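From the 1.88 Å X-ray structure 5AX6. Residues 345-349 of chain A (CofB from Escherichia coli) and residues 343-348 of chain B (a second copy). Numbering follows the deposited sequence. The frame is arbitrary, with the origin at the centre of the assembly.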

# COMPACT_ATOMS: atom_id res chain seq x y z
N THR A 345 1.50 25.50 -5.99
CA THR A 345 2.43 24.46 -6.43
C THR A 345 3.86 24.87 -6.10
O THR A 345 4.11 25.99 -5.66
N ILE A 346 4.80 23.97 -6.36
CA ILE A 346 6.21 24.25 -6.17
C ILE A 346 6.71 25.17 -7.29
O ILE A 346 6.52 24.88 -8.47
N PRO A 347 7.36 26.28 -6.92
CA PRO A 347 7.78 27.24 -7.96
C PRO A 347 9.00 26.78 -8.74
O PRO A 347 9.72 25.88 -8.30
N ASN A 348 9.22 27.41 -9.89
CA ASN A 348 10.49 27.34 -10.60
C ASN A 348 11.11 28.73 -10.58
O ASN A 348 10.41 29.72 -10.40
N THR A 349 12.43 28.79 -10.72
CA THR A 349 13.13 30.07 -10.73
C THR A 349 13.97 30.10 -11.99
O THR A 349 14.61 29.11 -12.35
N LEU B 343 13.35 19.09 -14.89
CA LEU B 343 13.07 18.73 -13.50
C LEU B 343 13.59 19.79 -12.54
O LEU B 343 14.63 20.40 -12.77
N ARG B 344 12.86 20.02 -11.45
CA ARG B 344 13.33 20.93 -10.41
C ARG B 344 12.97 20.41 -9.03
O ARG B 344 12.05 19.60 -8.88
N THR B 345 13.67 20.91 -8.02
CA THR B 345 13.38 20.56 -6.63
C THR B 345 12.76 21.75 -5.91
O THR B 345 12.68 22.84 -6.46
N ILE B 346 12.35 21.54 -4.67
CA ILE B 346 11.81 22.60 -3.84
C ILE B 346 12.94 23.51 -3.37
O ILE B 346 13.94 23.04 -2.81
N PRO B 347 12.79 24.83 -3.59
CA PRO B 347 13.89 25.73 -3.23
C PRO B 347 14.00 25.99 -1.73
O PRO B 347 13.06 25.72 -0.98
N ASN B 348 15.16 26.51 -1.32
CA ASN B 348 15.33 27.11 -0.00
C ASN B 348 15.59 28.60 -0.20
O ASN B 348 16.02 29.01 -1.28

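The most unusual feature of this contact is that two overlapping stretches of the same protein meet near I346, and their shared residues are used differently; R344(B) reaches across to the backbone of chain A, and the main polar attachment runs in that one direction. It illustrates a general principle, that an arginine side chain can fasten a loop by its carbonyl groups, with no acidic partner required.

R344(B) points toward the other stretch. Its chi1 is p, and chi2 and chi3 are both t, so the aliphatic part is extended and carries the guanidinium to chain A, where chi4 of -90° sets its plane. Two successive carbonyl oxygens lie at the edge of that group, near its plane, where its N-H bonds are directed. NH2 of R344(B) donates to O of I346(A) at 2.8 Å, and the N-H...O angle of 174° makes this a nearly linear hydrogen bond. NE of R344(B) donates to O of P347(A) at 3.0 Å, but the angle of 145° marks that bond as weak. Further along, N348(A), with chi1 t and its CA-to-CB bond sideways, brings OD1 to within 3.3 Å of CD of R344(B). This is a packing contact against the arginine's aliphatic portion; ND2 of N348(A) is hydrogen-bonded elsewhere in the structure.

A water adds a further link, this one between the backbones. It donates to O of P347(A) and to O of T345(B), each 2.7 Å from the water oxygen, so the P347(A) carbonyl accepts from both the water and the arginine.

Alongside these polar links lies an apolar patch of isoleucine and proline. Both isoleucines adopt the same rotamer, chi1 m and chi2 t, but I346(A) points toward the opposing stretch whereas I346(B) points sideways. The closest approach is CD1 of I346(A) to CG1 of I346(B) at 3.5 Å, with CD1 of I346(B) also near CD1 of I346(A) at 3.8 Å; CG2 of I346(A) lies 4.4 Å from CD of P347(B). The prolines repeat the lesson. Both rings are C-gamma endo, and P347(B) points toward chain A while P347(A) points away, yet their CG atoms still approach to 4.0 Å.

The threonine side chains take little part. T345(A) points sideways and T345(B) away, both with chi1 p, and each OG1 is hydrogen-bonded elsewhere in the structure. Identical local conformations thus give an asymmetric contact, burying 340 Å² over both sides, because the two copies present themselves to each other in different orientations.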

# COMPACT_ATOMS: atom_id res chain seq x y z
CB THR A 345 2.33 24.19 -7.95
OG1 THR A 345 2.65 25.40 -8.65
CG2 THR A 345 0.93 23.76 -8.34
CB ILE A 346 7.01 22.94 -6.16
CG1 ILE A 346 6.58 22.09 -4.96
CG2 ILE A 346 8.53 23.22 -6.17
CD1 ILE A 346 6.99 20.61 -5.07
CB PRO A 347 8.10 28.49 -7.15
CG PRO A 347 8.58 27.95 -5.84
CD PRO A 347 7.70 26.75 -5.57
CB ASN A 348 10.30 26.86 -12.04
CG ASN A 348 11.62 26.45 -12.69
OD1 ASN A 348 12.61 26.15 -12.01
ND2 ASN A 348 11.65 26.44 -14.02
CB THR A 349 14.02 30.23 -9.49
OG1 THR A 349 13.20 30.08 -8.32
CG2 THR A 349 14.70 31.60 -9.46
CB LEU B 343 13.70 17.38 -13.16
CG LEU B 343 13.31 16.21 -14.07
CD1 LEU B 343 14.03 14.95 -13.60
CD2 LEU B 343 11.81 16.00 -14.07
CB ARG B 344 12.75 22.33 -10.59
CG ARG B 344 11.27 22.40 -10.28
CD ARG B 344 10.68 23.67 -10.87
NE ARG B 344 9.27 23.85 -10.53
CZ ARG B 344 8.27 23.40 -11.26
NH1 ARG B 344 8.51 22.70 -12.37
NH2 ARG B 344 7.02 23.63 -10.87
CB THR B 345 14.65 20.13 -5.86
OG1 THR B 345 15.58 21.21 -5.85
CG2 THR B 345 15.31 18.93 -6.51
CB ILE B 346 11.07 22.00 -2.63
CG1 ILE B 346 9.87 21.18 -3.13
CG2 ILE B 346 10.67 23.10 -1.63
CD1 ILE B 346 9.31 20.21 -2.07
CB PRO B 347 13.52 27.02 -3.96
CG PRO B 347 12.02 27.00 -3.97
CD PRO B 347 11.66 25.54 -4.19
CB ASN B 348 16.48 26.46 0.77
CG ASN B 348 16.47 26.83 2.25
OD1 ASN B 348 15.44 27.22 2.80
ND2 ASN B 348 17.61 26.70 2.90
O HOH W 1 12.32 25.12 -7.95